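Local coordinates for protein fasciclin I (Drosophila melanogaster, PDB 1O70) that acts as a neural cell adhesion molecule, tethered to the membrane probably by a GPI anchor, this piece holding its third and fourth FAS1 domains, at residues F110-V115 with V288-V293; Y196-D201 with G298-I303. One frame throughout, in Å; residues are numbered along the deposited sequence.

Contact 1: residues F110-V115 with V288-V293. With NAG (2-acetamido-2-deoxy-beta-D-glucopyranose), chain B; NAG (2-acetamido-2-deoxy-beta-D-glucopyranose), chain C.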
loop_
_atom_site.group_PDB
_atom_site.type_symbol
_atom_site.label_atom_id
_atom_site.label_comp_id
_atom_site.label_asym_id
_atom_site.label_seq_id
_atom_site.Cartn_x
_atom_site.Cartn_y
_atom_site.Cartn_z
ATOM N N PHE A 110 -2.466 -7.961 -0.973
ATOM C CA PHE A 110 -3.782 -8.081 -0.367
ATOM C C PHE A 110 -4.434 -6.697 -0.487
ATOM O O PHE A 110 -3.766 -5.722 -0.831
ATOM C CB PHE A 110 -3.691 -8.570 1.086
ATOM C CG PHE A 110 -2.987 -7.634 2.012
ATOM C CD1 PHE A 110 -3.610 -6.461 2.436
ATOM C CD2 PHE A 110 -1.711 -7.932 2.488
ATOM C CE1 PHE A 110 -2.978 -5.590 3.323
ATOM C CE2 PHE A 110 -1.062 -7.070 3.379
ATOM C CZ PHE A 110 -1.701 -5.894 3.798
ATOM N N LEU A 111 -5.733 -6.621 -0.248
ATOM C CA LEU A 111 -6.450 -5.358 -0.352
ATOM C C LEU A 111 -7.241 -5.158 0.922
ATOM O O LEU A 111 -7.241 -6.011 1.808
ATOM C CB LEU A 111 -7.456 -5.408 -1.502
ATOM C CG LEU A 111 -7.075 -6.136 -2.787
ATOM C CD1 LEU A 111 -8.278 -6.227 -3.725
ATOM C CD2 LEU A 111 -5.918 -5.390 -3.441
ATOM N N TYR A 112 -7.915 -4.023 1.013
ATOM C CA TYR A 112 -8.777 -3.753 2.148
ATOM C C TYR A 112 -9.647 -2.598 1.703
ATOM O O TYR A 112 -9.273 -1.855 0.794
ATOM C CB TYR A 112 -7.977 -3.462 3.434
ATOM C CG TYR A 112 -7.125 -2.234 3.432
ATOM C CD1 TYR A 112 -7.658 -0.988 3.790
ATOM C CD2 TYR A 112 -5.783 -2.307 3.070
ATOM C CE1 TYR A 112 -6.876 0.151 3.785
ATOM C CE2 TYR A 112 -4.988 -1.187 3.055
ATOM C CZ TYR A 112 -5.538 0.045 3.417
ATOM O OH TYR A 112 -4.753 1.177 3.438
ATOM N N PHE A 113 -10.823 -2.480 2.306
ATOM C CA PHE A 113 -11.761 -1.446 1.914
ATOM C C PHE A 113 -12.081 -0.464 3.022
ATOM O O PHE A 113 -11.801 -0.698 4.199
ATOM C CB PHE A 113 -13.083 -2.080 1.450
ATOM C CG PHE A 113 -12.929 -3.122 0.378
ATOM C CD1 PHE A 113 -12.417 -4.375 0.679
ATOM C CD2 PHE A 113 -13.287 -2.846 -0.936
ATOM C CE1 PHE A 113 -12.264 -5.340 -0.311
ATOM C CE2 PHE A 113 -13.136 -3.805 -1.933
ATOM C CZ PHE A 113 -12.621 -5.055 -1.615
ATOM N N ASN A 114 -12.683 0.645 2.619
ATOM C CA ASN A 114 -13.125 1.664 3.544
ATOM C C ASN A 114 -14.540 2.009 3.109
ATOM O O ASN A 114 -14.776 2.294 1.931
ATOM C CB ASN A 114 -12.258 2.913 3.467
ATOM C CG ASN A 114 -12.735 3.992 4.417
ATOM O OD1 ASN A 114 -12.843 3.762 5.621
ATOM N ND2 ASN A 114 -13.027 5.172 3.884
ATOM N N VAL A 115 -15.477 1.975 4.055
ATOM C CA VAL A 115 -16.875 2.277 3.769
ATOM C C VAL A 115 -17.368 3.504 4.524
ATOM O O VAL A 115 -17.188 3.601 5.738
ATOM C CB VAL A 115 -17.792 1.091 4.138
ATOM C CG1 VAL A 115 -19.246 1.470 3.893
ATOM C CG2 VAL A 115 -17.420 -0.145 3.318
ATOM N N VAL A 288 5.618 -5.012 9.584
ATOM C CA VAL A 288 5.316 -4.216 8.406
ATOM C C VAL A 288 3.826 -4.454 8.126
ATOM O O VAL A 288 3.444 -5.519 7.652
ATOM C CB VAL A 288 6.171 -4.675 7.192
ATOM C CG1 VAL A 288 5.873 -3.801 5.983
ATOM C CG2 VAL A 288 7.647 -4.612 7.534
ATOM N N TYR A 289 2.992 -3.466 8.440
ATOM C CA TYR A 289 1.545 -3.573 8.256
ATOM C C TYR A 289 1.095 -3.606 6.791
ATOM O O TYR A 289 0.270 -4.432 6.411
ATOM C CB TYR A 289 0.844 -2.429 8.989
ATOM C CG TYR A 289 -0.657 -2.520 8.961
ATOM C CD1 TYR A 289 -1.321 -3.593 9.557
ATOM C CD2 TYR A 289 -1.418 -1.544 8.322
ATOM C CE1 TYR A 289 -2.714 -3.694 9.516
ATOM C CE2 TYR A 289 -2.812 -1.635 8.276
ATOM C CZ TYR A 289 -3.451 -2.714 8.874
ATOM O OH TYR A 289 -4.826 -2.813 8.821
ATOM N N ARG A 290 1.604 -2.694 5.974
ATOM C CA ARG A 290 1.266 -2.686 4.554
ATOM C C ARG A 290 2.591 -2.648 3.804
ATOM O O ARG A 290 3.243 -1.599 3.708
ATOM C CB ARG A 290 0.437 -1.453 4.184
ATOM C CG ARG A 290 -1.041 -1.547 4.519
ATOM C CD ARG A 290 -1.696 -0.198 4.388
ATOM N NE ARG A 290 -1.546 0.354 3.045
ATOM C CZ ARG A 290 -1.659 1.649 2.768
ATOM N NH1 ARG A 290 -1.916 2.516 3.749
ATOM N NH2 ARG A 290 -1.515 2.070 1.517
ATOM N N PRO A 291 3.030 -3.801 3.303
ATOM C CA PRO A 291 4.292 -3.810 2.571
ATOM C C PRO A 291 4.087 -3.462 1.110
ATOM O O PRO A 291 3.001 -3.632 0.553
ATOM C CB PRO A 291 4.748 -5.246 2.717
ATOM C CG PRO A 291 3.443 -5.981 2.623
ATOM C CD PRO A 291 2.578 -5.175 3.582
ATOM N N ASP A 292 5.143 -2.963 0.495
ATOM C CA ASP A 292 5.111 -2.676 -0.921
ATOM C C ASP A 292 3.989 -1.796 -1.447
ATOM O O ASP A 292 3.327 -2.163 -2.410
ATOM C CB ASP A 292 5.109 -4.014 -1.663
ATOM C CG ASP A 292 6.183 -4.963 -1.133
ATOM O OD1 ASP A 292 7.339 -4.511 -0.988
ATOM O OD2 ASP A 292 5.887 -6.143 -0.850
ATOM N N VAL A 293 3.769 -0.638 -0.838
ATOM C CA VAL A 293 2.738 0.259 -1.337
ATOM C C VAL A 293 3.441 1.045 -2.439
ATOM O O VAL A 293 3.977 2.120 -2.200
ATOM C CB VAL A 293 2.231 1.202 -0.216
ATOM C CG1 VAL A 293 1.227 2.209 -0.777
ATOM C CG2 VAL A 293 1.580 0.372 0.904
HETATM C C1 NAG B . -8.932 6.319 -0.465
HETATM C C2 NAG B . -9.167 5.878 0.977
HETATM C C3 NAG B . -10.343 6.676 1.550
HETATM C C4 NAG B . -10.099 8.191 1.409
HETATM C C5 NAG B . -9.746 8.517 -0.056
HETATM C C6 NAG B . -9.378 9.963 -0.304
HETATM C C7 NAG B . -8.683 3.621 1.663
HETATM C C8 NAG B . -9.109 2.159 1.697
HETATM N N2 NAG B . -9.479 4.466 1.017
HETATM O O3 NAG B . -10.569 6.317 2.902
HETATM O O4 NAG B . -11.300 8.901 1.771
HETATM O O5 NAG B . -8.634 7.716 -0.501
HETATM O O6 NAG B . -8.368 10.388 0.601
HETATM O O7 NAG B . -7.645 3.975 2.213
HETATM C C1 NAG C . -11.362 9.443 3.036
HETATM C C2 NAG C . -12.365 10.578 3.037
HETATM C C3 NAG C . -12.410 11.202 4.432
HETATM C C4 NAG C . -12.743 10.098 5.456
HETATM C C5 NAG C . -11.796 8.893 5.322
HETATM C C6 NAG C . -12.290 7.728 6.170
HETATM C C7 NAG C . -12.778 11.823 1.018
HETATM C C8 NAG C . -13.018 13.283 0.661
HETATM N N2 NAG C . -11.984 11.573 2.054
HETATM O O3 NAG C . -13.383 12.224 4.454
HETATM O O4 NAG C . -12.694 10.599 6.787
HETATM O O5 NAG C . -11.760 8.420 3.958
HETATM O O6 NAG C . -13.645 7.418 5.856
HETATM O O7 NAG C . -13.309 10.932 0.360
#
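At the interface between the two FAS1 domains, Phe110 and Tyr112 of strand 110-116 in the third domain meet the corner of strand 284-295 in the fourth. The contact is small, 196 Å² in all, and is made by side chains reaching across a backbone gap of 8.9 Å between Phe110 CA and Arg290 CA. A shared chi1 of 64° sets CG of both aromatic residues alike on the strand face that meets 288-293. The Phe110 ring brings its edge to a backbone carbonyl, with Tyr289 O near the ring plane, 3.6 Å from Phe110 CZ. Beside this, Phe110 CE2 touches Pro291 CD at 4.1 Å, the two side chains crossing at about a right angle. Tyr289 and Arg290 together face Val302, forming a classic beta bulge where strand 284-295 turns its corner, and from this bulge the Arg290 side chain extends toward the third domain. Its chain bends at chi3 (58°), which places NE near the edge of the Tyr112 ring. Tyr112 OH sits over one face of the guanidinium, 3.2 Å from Arg290 NH1, but the angle is too poor for a hydrogen bond. The charge is met instead by salt bridges to Asp168 through NH1 and to Glu127 through NH2. Tyr112 CE2 packs 3.7 Å from Arg290 CD, while Tyr112 CE1 meets C8, the acetamido methyl of the chain B NAG, at 3.7 Å. Further along the strand, Asn114 ND2 donates a nearly straight bond of 3.1 Å to O6 of the chain C NAG in the glycan on Asn132.

Contact 2: residues Y196-D201 with G298-I303. With SO4 (sulfate ion), chain D.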
loop_
_atom_site.group_PDB
_atom_site.type_symbol
_atom_site.label_atom_id
_atom_site.label_comp_id
_atom_site.label_asym_id
_atom_site.label_seq_id
_atom_site.Cartn_x
_atom_site.Cartn_y
_atom_site.Cartn_z
ATOM N N TYR A 196 10.196 4.749 1.486
ATOM C CA TYR A 196 9.781 5.370 2.738
ATOM C C TYR A 196 9.074 4.399 3.685
ATOM O O TYR A 196 8.017 3.849 3.356
ATOM C CB TYR A 196 8.861 6.563 2.420
ATOM C CG TYR A 196 8.733 7.623 3.505
ATOM C CD1 TYR A 196 7.831 8.680 3.356
ATOM C CD2 TYR A 196 9.486 7.568 4.681
ATOM C CE1 TYR A 196 7.669 9.650 4.342
ATOM C CE2 TYR A 196 9.339 8.538 5.677
ATOM C CZ TYR A 196 8.423 9.575 5.505
ATOM O OH TYR A 196 8.242 10.509 6.508
ATOM N N PHE A 197 9.678 4.181 4.851
ATOM C CA PHE A 197 9.091 3.315 5.860
ATOM C C PHE A 197 8.223 4.245 6.679
ATOM O O PHE A 197 8.710 4.959 7.557
ATOM C CB PHE A 197 10.162 2.666 6.740
ATOM C CG PHE A 197 11.073 1.748 5.995
ATOM C CD1 PHE A 197 12.152 2.261 5.288
ATOM C CD2 PHE A 197 10.804 0.382 5.925
ATOM C CE1 PHE A 197 12.957 1.438 4.514
ATOM C CE2 PHE A 197 11.602 -0.462 5.152
ATOM C CZ PHE A 197 12.681 0.069 4.440
ATOM N N VAL A 198 6.931 4.233 6.366
ATOM C CA VAL A 198 5.959 5.106 7.006
ATOM C C VAL A 198 5.179 4.551 8.190
ATOM O O VAL A 198 4.390 3.623 8.044
ATOM C CB VAL A 198 4.910 5.584 5.995
ATOM C CG1 VAL A 198 3.921 6.481 6.683
ATOM C CG2 VAL A 198 5.585 6.299 4.840
ATOM N N PRO A 199 5.388 5.117 9.387
ATOM C CA PRO A 199 4.634 4.615 10.539
ATOM C C PRO A 199 3.155 5.007 10.340
ATOM O O PRO A 199 2.858 6.130 9.934
ATOM C CB PRO A 199 5.271 5.352 11.716
ATOM C CG PRO A 199 6.695 5.589 11.245
ATOM C CD PRO A 199 6.477 6.015 9.816
ATOM N N ARG A 200 2.233 4.085 10.602
ATOM C CA ARG A 200 0.811 4.369 10.446
ATOM C C ARG A 200 0.357 5.228 11.622
ATOM O O ARG A 200 1.077 5.354 12.610
ATOM C CB ARG A 200 0.011 3.071 10.435
ATOM C CG ARG A 200 0.176 2.282 11.712
ATOM C CD ARG A 200 -0.424 0.901 11.605
ATOM N NE ARG A 200 -1.860 0.952 11.382
ATOM C CZ ARG A 200 -2.672 -0.091 11.525
ATOM N NH1 ARG A 200 -2.181 -1.272 11.894
ATOM N NH2 ARG A 200 -3.973 0.044 11.303
ATOM N N ASP A 201 -0.833 5.818 11.526
ATOM C CA ASP A 201 -1.344 6.649 12.608
ATOM C C ASP A 201 -1.318 5.908 13.954
ATOM O O ASP A 201 -0.811 6.446 14.951
ATOM C CB ASP A 201 -2.765 7.122 12.284
ATOM C CG ASP A 201 -2.785 8.385 11.407
ATOM O OD1 ASP A 201 -1.726 8.764 10.832
ATOM O OD2 ASP A 201 -3.872 8.998 11.285
ATOM N N GLY A 298 8.924 5.501 -6.356
ATOM C CA GLY A 298 9.405 4.757 -5.210
ATOM C C GLY A 298 8.393 3.802 -4.620
ATOM O O GLY A 298 7.417 3.431 -5.265
ATOM N N ILE A 299 8.628 3.402 -3.378
ATOM C CA ILE A 299 7.747 2.472 -2.703
ATOM C C ILE A 299 7.632 2.866 -1.240
ATOM O O ILE A 299 8.581 3.380 -0.651
ATOM C CB ILE A 299 8.310 1.030 -2.798
ATOM C CG1 ILE A 299 7.270 0.013 -2.321
ATOM C CG2 ILE A 299 9.550 0.907 -1.931
ATOM C CD1 ILE A 299 7.703 -1.414 -2.541
ATOM N N ILE A 300 6.465 2.621 -0.659
ATOM C CA ILE A 300 6.223 2.927 0.742
ATOM C C ILE A 300 5.900 1.654 1.519
ATOM O O ILE A 300 5.150 0.811 1.037
ATOM C CB ILE A 300 5.026 3.864 0.893
ATOM C CG1 ILE A 300 5.430 5.293 0.517
ATOM C CG2 ILE A 300 4.464 3.774 2.317
ATOM C CD1 ILE A 300 4.270 6.282 0.621
ATOM N N HIS A 301 6.453 1.508 2.719
ATOM C CA HIS A 301 6.151 0.332 3.544
ATOM C C HIS A 301 5.543 0.841 4.853
ATOM O O HIS A 301 6.229 1.474 5.666
ATOM C CB HIS A 301 7.416 -0.459 3.856
ATOM C CG HIS A 301 8.160 -0.921 2.640
ATOM N ND1 HIS A 301 7.684 -1.913 1.809
ATOM C CD2 HIS A 301 9.348 -0.529 2.119
ATOM C CE1 HIS A 301 8.545 -2.114 0.829
ATOM N NE2 HIS A 301 9.564 -1.288 0.993
ATOM N N VAL A 302 4.263 0.572 5.070
ATOM C CA VAL A 302 3.627 1.053 6.289
ATOM C C VAL A 302 4.000 0.181 7.474
ATOM O O VAL A 302 3.730 -1.021 7.494
ATOM C CB VAL A 302 2.100 1.099 6.151
ATOM C CG1 VAL A 302 1.498 1.622 7.437
ATOM C CG2 VAL A 302 1.711 1.993 4.984
ATOM N N ILE A 303 4.627 0.789 8.470
ATOM C CA ILE A 303 5.039 0.032 9.636
ATOM C C ILE A 303 4.181 0.277 10.872
ATOM O O ILE A 303 3.443 1.261 10.938
ATOM C CB ILE A 303 6.524 0.271 9.915
ATOM C CG1 ILE A 303 6.792 1.727 10.273
ATOM C CG2 ILE A 303 7.319 -0.096 8.653
ATOM C CD1 ILE A 303 8.259 2.010 10.552
HETATM S S SO4 D . -4.595 3.591 11.529
HETATM O O1 SO4 D . -4.966 4.334 10.329
HETATM O O2 SO4 D . -3.126 3.542 11.623
HETATM O O3 SO4 D . -5.129 4.245 12.732
HETATM O O4 SO4 D . -5.135 2.222 11.425
#
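Phe197 and His301 lie side by side and point the same way, neighbours on the two parallel strands, 193-199 and 298-303, of the mixed sheet in the fourth FAS1 domain. Both hold CG anti to the carbonyl carbon (chi1 -64° and -58°), which starts the two rings off alongside each other. Their planes, 34° apart, meet obliquely, Phe197 CE2 lying 3.8 Å from His301 CD2. Both imidazole nitrogens have partners elsewhere: ND1 bonds the backbone N of Asp292, and NE2 bonds the carbonyl of Tyr242. On the same face Pro199 and Ile303 also run alongside each other, with Pro199 CG 4.0 Å from Ile303 CD1. The other face carries Tyr196, Val198, Ile300 and Val302, and helix 161-167 packs against the first three. Here Val198 CG2 touches Ile300 CG2 at 3.7 Å and also rests over one face of the Tyr196 ring, offset toward its rim. Five backbone hydrogen bonds join the strands in parallel register, from Tyr196 N to Ile299 O at one end to Arg200 N and Ile303 O at the other. Beyond the last, Arg200 stands at the N-cap position of helix 201-210. Arg200 CB packs against Val302 CG1, and its guanidinium grips a sulfate, probably from the crystallisation liquor, with Arg200 NE donating to sulfate O2 at 2.9 Å.

In the fold
The centres of the two contacts lie about 11 Å apart, and along the chain their segments alternate in the order 110-115, 196-201, 288-293, 298-303. Contact 2 is internal to the fourth FAS1 domain, whereas contact 1 joins that domain to the third. They meet because strands 284-295 and 298-303 are consecutive in the chain and antiparallel neighbours in one mixed sheet. Probable hydrogen bonds from Val293 N to Ile300 O and from Val302 N to Arg290 O connect them, and Tyr289 makes a cation-pi contact with Arg200. The bulge that faces the third domain is thus hydrogen-bonded to the very strand that pairs with 193-199.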